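PDB 3F8T: predicted ATPase involved in replication control, Cdc46/Mcm family from Methanopyrus kandleri AV19, which probably binds ATP and single-stranded DNA, as expected of an MCM-family replicative helicase homolog. Local coordinates for residues V125-H136 with V148-P157. The protein carries 2 engineered substitutions. Numbering follows the deposited sequence.
Sequences VREVRGAERLEH and VRLHGHRLGP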
loop_
_atom_site.group_PDB
_atom_site.type_symbol
_atom_site.label_atom_id
_atom_site.label_comp_id
_atom_site.label_asym_id
_atom_site.label_seq_id
_atom_site.Cartn_x
_atom_site.Cartn_y
_atom_site.Cartn_z
ATOM N N VAL A 125 -5.739 -2.330 -7.981
ATOM C CA VAL A 125 -6.599 -1.893 -9.069
ATOM C C VAL A 125 -5.965 -0.685 -9.755
ATOM O O VAL A 125 -5.732 0.362 -9.136
ATOM C CB VAL A 125 -8.050 -1.558 -8.580
ATOM C CG1 VAL A 125 -8.935 -1.155 -9.751
ATOM C CG2 VAL A 125 -8.664 -2.741 -7.816
ATOM N N ARG A 126 -5.678 -0.842 -11.041
ATOM C CA ARG A 126 -5.072 0.233 -11.824
ATOM C C ARG A 126 -6.119 1.163 -12.410
ATOM O O ARG A 126 -5.873 2.366 -12.575
ATOM C CB ARG A 126 -4.267 -0.366 -12.972
ATOM C CG ARG A 126 -3.066 -1.171 -12.517
ATOM C CD ARG A 126 -1.883 -0.265 -12.221
ATOM N NE ARG A 126 -1.134 0.000 -13.440
ATOM C CZ ARG A 126 0.085 -0.461 -13.695
ATOM N NH1 ARG A 126 0.739 -1.204 -12.811
ATOM N NH2 ARG A 126 0.653 -0.162 -14.846
ATOM N N GLU A 127 -7.287 0.602 -12.728
ATOM C CA GLU A 127 -8.274 1.324 -13.511
ATOM C C GLU A 127 -9.654 0.687 -13.364
ATOM O O GLU A 127 -9.776 -0.522 -13.138
ATOM C CB GLU A 127 -7.842 1.343 -14.987
ATOM C CG GLU A 127 -8.762 2.131 -15.906
ATOM C CD GLU A 127 -8.347 2.053 -17.356
ATOM O OE1 GLU A 127 -7.118 2.041 -17.641
ATOM O OE2 GLU A 127 -9.264 2.007 -18.216
ATOM N N VAL A 128 -10.688 1.514 -13.455
ATOM C CA VAL A 128 -12.058 1.016 -13.503
ATOM C C VAL A 128 -12.790 1.745 -14.612
ATOM O O VAL A 128 -12.415 2.864 -14.976
ATOM C CB VAL A 128 -12.812 1.162 -12.163
ATOM C CG1 VAL A 128 -12.101 0.419 -11.039
ATOM C CG2 VAL A 128 -13.070 2.650 -11.778
ATOM N N ARG A 129 -13.816 1.106 -15.165
ATOM C CA ARG A 129 -14.613 1.761 -16.190
ATOM C C ARG A 129 -16.070 1.285 -16.208
ATOM O O ARG A 129 -16.396 0.177 -15.735
ATOM C CB ARG A 129 -13.941 1.673 -17.570
ATOM C CG ARG A 129 -14.057 0.364 -18.289
ATOM C CD ARG A 129 -13.446 0.468 -19.690
ATOM N NE ARG A 129 -13.826 -0.678 -20.531
ATOM C CZ ARG A 129 -13.209 -1.858 -20.526
ATOM N NH1 ARG A 129 -12.171 -2.075 -19.722
ATOM N NH2 ARG A 129 -13.637 -2.833 -21.323
ATOM N N GLY A 130 -16.930 2.162 -16.719
ATOM C CA GLY A 130 -18.355 1.888 -16.813
ATOM C C GLY A 130 -19.153 3.068 -17.340
ATOM O O GLY A 130 -18.603 4.002 -17.923
ATOM N N ALA A 131 -20.464 3.011 -17.145
ATOM C CA ALA A 131 -21.351 4.062 -17.614
ATOM C C ALA A 131 -22.344 4.374 -16.498
ATOM O O ALA A 131 -22.024 5.101 -15.555
ATOM C CB ALA A 131 -22.059 3.627 -18.896
ATOM N N GLU A 132 -23.543 3.816 -16.593
ATOM C CA GLU A 132 -24.499 3.902 -15.500
ATOM C C GLU A 132 -23.961 3.062 -14.339
ATOM O O GLU A 132 -24.119 3.431 -13.171
ATOM C CB GLU A 132 -25.865 3.386 -15.972
ATOM C CG GLU A 132 -27.012 3.617 -15.012
ATOM C CD GLU A 132 -27.094 2.583 -13.896
ATOM O OE1 GLU A 132 -27.591 2.951 -12.816
ATOM O OE2 GLU A 132 -26.665 1.416 -14.090
ATOM N N ARG A 133 -23.299 1.955 -14.685
ATOM C CA ARG A 133 -22.790 0.981 -13.727
ATOM C C ARG A 133 -21.266 0.839 -13.839
ATOM O O ARG A 133 -20.695 1.013 -14.917
ATOM C CB ARG A 133 -23.456 -0.374 -13.996
ATOM C CG ARG A 133 -23.262 -1.422 -12.907
ATOM C CD ARG A 133 -23.980 -2.734 -13.232
ATOM N NE ARG A 133 -23.431 -3.421 -14.408
ATOM C CZ ARG A 133 -23.510 -4.737 -14.618
ATOM N NH1 ARG A 133 -24.111 -5.528 -13.728
ATOM N NH2 ARG A 133 -22.977 -5.266 -15.715
ATOM N N LEU A 134 -20.619 0.539 -12.716
ATOM C CA LEU A 134 -19.210 0.138 -12.701
ATOM C C LEU A 134 -19.105 -1.266 -13.307
ATOM O O LEU A 134 -19.728 -2.204 -12.810
ATOM C CB LEU A 134 -18.688 0.183 -11.261
ATOM C CG LEU A 134 -17.340 -0.400 -10.855
ATOM C CD1 LEU A 134 -16.200 0.273 -11.606
ATOM C CD2 LEU A 134 -17.153 -0.248 -9.346
ATOM N N GLU A 135 -18.325 -1.408 -14.382
ATOM C CA GLU A 135 -18.379 -2.613 -15.223
ATOM C C GLU A 135 -17.081 -3.398 -15.366
ATOM O O GLU A 135 -17.115 -4.623 -15.398
ATOM C CB GLU A 135 -18.881 -2.268 -16.634
ATOM C CG GLU A 135 -20.284 -1.672 -16.684
ATOM C CD GLU A 135 -20.658 -1.114 -18.048
ATOM O OE1 GLU A 135 -19.755 -0.932 -18.905
ATOM O OE2 GLU A 135 -21.866 -0.847 -18.262
ATOM N N HIS A 136 -15.957 -2.694 -15.505
ATOM C CA HIS A 136 -14.673 -3.324 -15.806
ATOM C C HIS A 136 -13.563 -2.773 -14.925
ATOM O O HIS A 136 -13.598 -1.610 -14.524
ATOM C CB HIS A 136 -14.260 -3.070 -17.253
ATOM C CG HIS A 136 -15.106 -3.771 -18.268
ATOM N ND1 HIS A 136 -14.746 -4.978 -18.826
ATOM C CD2 HIS A 136 -16.283 -3.424 -18.843
ATOM C CE1 HIS A 136 -15.674 -5.354 -19.690
ATOM N NE2 HIS A 136 -16.618 -4.431 -19.716
ATOM N N VAL A 148 -10.848 -7.487 -15.770
ATOM C CA VAL A 148 -11.907 -8.053 -14.920
ATOM C C VAL A 148 -13.275 -7.484 -15.282
ATOM O O VAL A 148 -13.450 -6.257 -15.325
ATOM C CB VAL A 148 -11.642 -7.783 -13.390
ATOM C CG1 VAL A 148 -12.662 -8.514 -12.534
ATOM C CG2 VAL A 148 -10.213 -8.196 -12.972
ATOM N N ARG A 149 -14.233 -8.374 -15.564
ATOM C CA ARG A 149 -15.643 -8.001 -15.695
ATOM C C ARG A 149 -16.244 -8.114 -14.310
ATOM O O ARG A 149 -16.196 -9.185 -13.692
ATOM C CB ARG A 149 -16.374 -8.909 -16.694
ATOM C CG ARG A 149 -16.164 -8.533 -18.150
ATOM C CD ARG A 149 -17.026 -9.410 -19.082
ATOM N NE ARG A 149 -16.499 -10.770 -19.144
ATOM C CZ ARG A 149 -15.641 -11.213 -20.059
ATOM N NH1 ARG A 149 -15.212 -10.409 -21.026
ATOM N NH2 ARG A 149 -15.203 -12.462 -20.000
ATOM N N LEU A 150 -16.783 -7.001 -13.814
ATOM C CA LEU A 150 -17.116 -6.885 -12.390
ATOM C C LEU A 150 -18.468 -7.464 -11.990
ATOM O O LEU A 150 -18.638 -7.883 -10.847
ATOM C CB LEU A 150 -16.981 -5.439 -11.904
ATOM C CG LEU A 150 -15.552 -4.871 -11.894
ATOM C CD1 LEU A 150 -15.590 -3.366 -11.722
ATOM C CD2 LEU A 150 -14.708 -5.519 -10.798
ATOM N N HIS A 151 -19.433 -7.455 -12.909
ATOM C CA HIS A 151 -20.757 -8.037 -12.627
ATOM C C HIS A 151 -21.368 -7.501 -11.327
ATOM O O HIS A 151 -21.829 -8.269 -10.480
ATOM C CB HIS A 151 -20.679 -9.573 -12.585
ATOM C CG HIS A 151 -20.139 -10.185 -13.841
ATOM N ND1 HIS A 151 -20.783 -10.083 -15.058
ATOM C CD2 HIS A 151 -19.011 -10.899 -14.072
ATOM C CE1 HIS A 151 -20.073 -10.707 -15.982
ATOM N NE2 HIS A 151 -18.994 -11.214 -15.408
ATOM N N GLY A 152 -21.361 -6.181 -11.161
ATOM C CA GLY A 152 -21.984 -5.552 -9.991
ATOM C C GLY A 152 -21.105 -5.430 -8.762
ATOM O O GLY A 152 -21.466 -4.744 -7.796
ATOM N N HIS A 153 -19.952 -6.100 -8.778
ATOM C CA HIS A 153 -19.030 -6.043 -7.646
ATOM C C HIS A 153 -18.246 -4.750 -7.674
ATOM O O HIS A 153 -17.789 -4.314 -8.729
ATOM C CB HIS A 153 -18.092 -7.241 -7.636
ATOM C CG HIS A 153 -18.800 -8.547 -7.501
ATOM N ND1 HIS A 153 -19.176 -9.302 -8.588
ATOM C CD2 HIS A 153 -19.213 -9.228 -6.407
ATOM C CE1 HIS A 153 -19.786 -10.397 -8.172
ATOM N NE2 HIS A 153 -19.822 -10.377 -6.851
ATOM N N ARG A 154 -18.100 -4.133 -6.511
ATOM C CA ARG A 154 -17.479 -2.827 -6.445
ATOM C C ARG A 154 -16.026 -2.852 -5.962
ATOM O O ARG A 154 -15.608 -3.722 -5.197
ATOM C CB ARG A 154 -18.338 -1.870 -5.609
ATOM C CG ARG A 154 -19.482 -1.247 -6.419
ATOM C CD ARG A 154 -20.627 -0.756 -5.547
ATOM N NE ARG A 154 -20.215 0.260 -4.575
ATOM C CZ ARG A 154 -20.177 1.579 -4.797
ATOM N NH1 ARG A 154 -20.522 2.085 -5.974
ATOM N NH2 ARG A 154 -19.788 2.401 -3.823
ATOM N N LEU A 155 -15.267 -1.889 -6.462
ATOM C CA LEU A 155 -13.894 -1.645 -6.046
ATOM C C LEU A 155 -13.486 -0.328 -6.708
ATOM O O LEU A 155 -14.295 0.278 -7.443
ATOM C CB LEU A 155 -12.963 -2.827 -6.408
ATOM C CG LEU A 155 -13.085 -3.553 -7.744
ATOM C CD1 LEU A 155 -12.789 -2.630 -8.939
ATOM C CD2 LEU A 155 -12.188 -4.772 -7.783
ATOM N N GLY A 156 -12.264 0.133 -6.458
ATOM C CA GLY A 156 -11.817 1.399 -7.043
ATOM C C GLY A 156 -10.314 1.447 -7.254
ATOM O O GLY A 156 -9.591 0.654 -6.671
ATOM N N PRO A 157 -9.836 2.397 -8.076
ATOM C CA PRO A 157 -8.403 2.470 -8.406
ATOM C C PRO A 157 -7.558 2.646 -7.143
ATOM O O PRO A 157 -7.904 3.457 -6.276
ATOM C CB PRO A 157 -8.313 3.721 -9.285
ATOM C CG PRO A 157 -9.738 3.889 -9.865
ATOM C CD PRO A 157 -10.614 3.483 -8.710
HETATM O O HOH W 1 -20.715 -4.677 -13.211
HETATM O O HOH W 2 -19.969 -3.032 -10.279
HETATM O O HOH W 3 -19.757 -6.615 -15.479
#
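L134 and L150 meet where the antiparallel strands 134-140 and 145-149 of the OB-fold domain part. With CG anti to the backbone N (chi1 169°), the L134 branch is turned to the other segment: CG lies 3.6 Å from L150 CD1, and CD2 comes within 3.5 Å of the carbonyl O of L155. Further along, the two methyls of L155 divide between two valines: CD1 is 3.8 Å from V128 CG1, and CD2 touches V125 CG2 (4.1 Å). V128 CG2 touches the ring of P157, the two side chains crossing at about a right angle.

One direct hydrogen bond joins the backbones. L150 N donates to E135 O at 2.9 Å; the N-H...O angle is nearly straight (171°), though the donor sits above the carbonyl plane. H136 and R149 form a non-hydrogen-bonded pair, with H136 CE1 3.6 Å from R149 CG. R149 forms a salt bridge with D173.

L150 to H153 make a type I' turn. H153 N and H153 ND1 both donate to L150 O, the latter at 2.7 Å. Water 1 donates to L134 O and accepts from G152 N; water 2 donates to both L134 O and H153 O.

The chemistry thus changes along the contact: one direct backbone bond and bridging waters tie the turn, exposed at H151 and G152, to L134 and E135, while apolar packing joins 155-157 to strand 118-130.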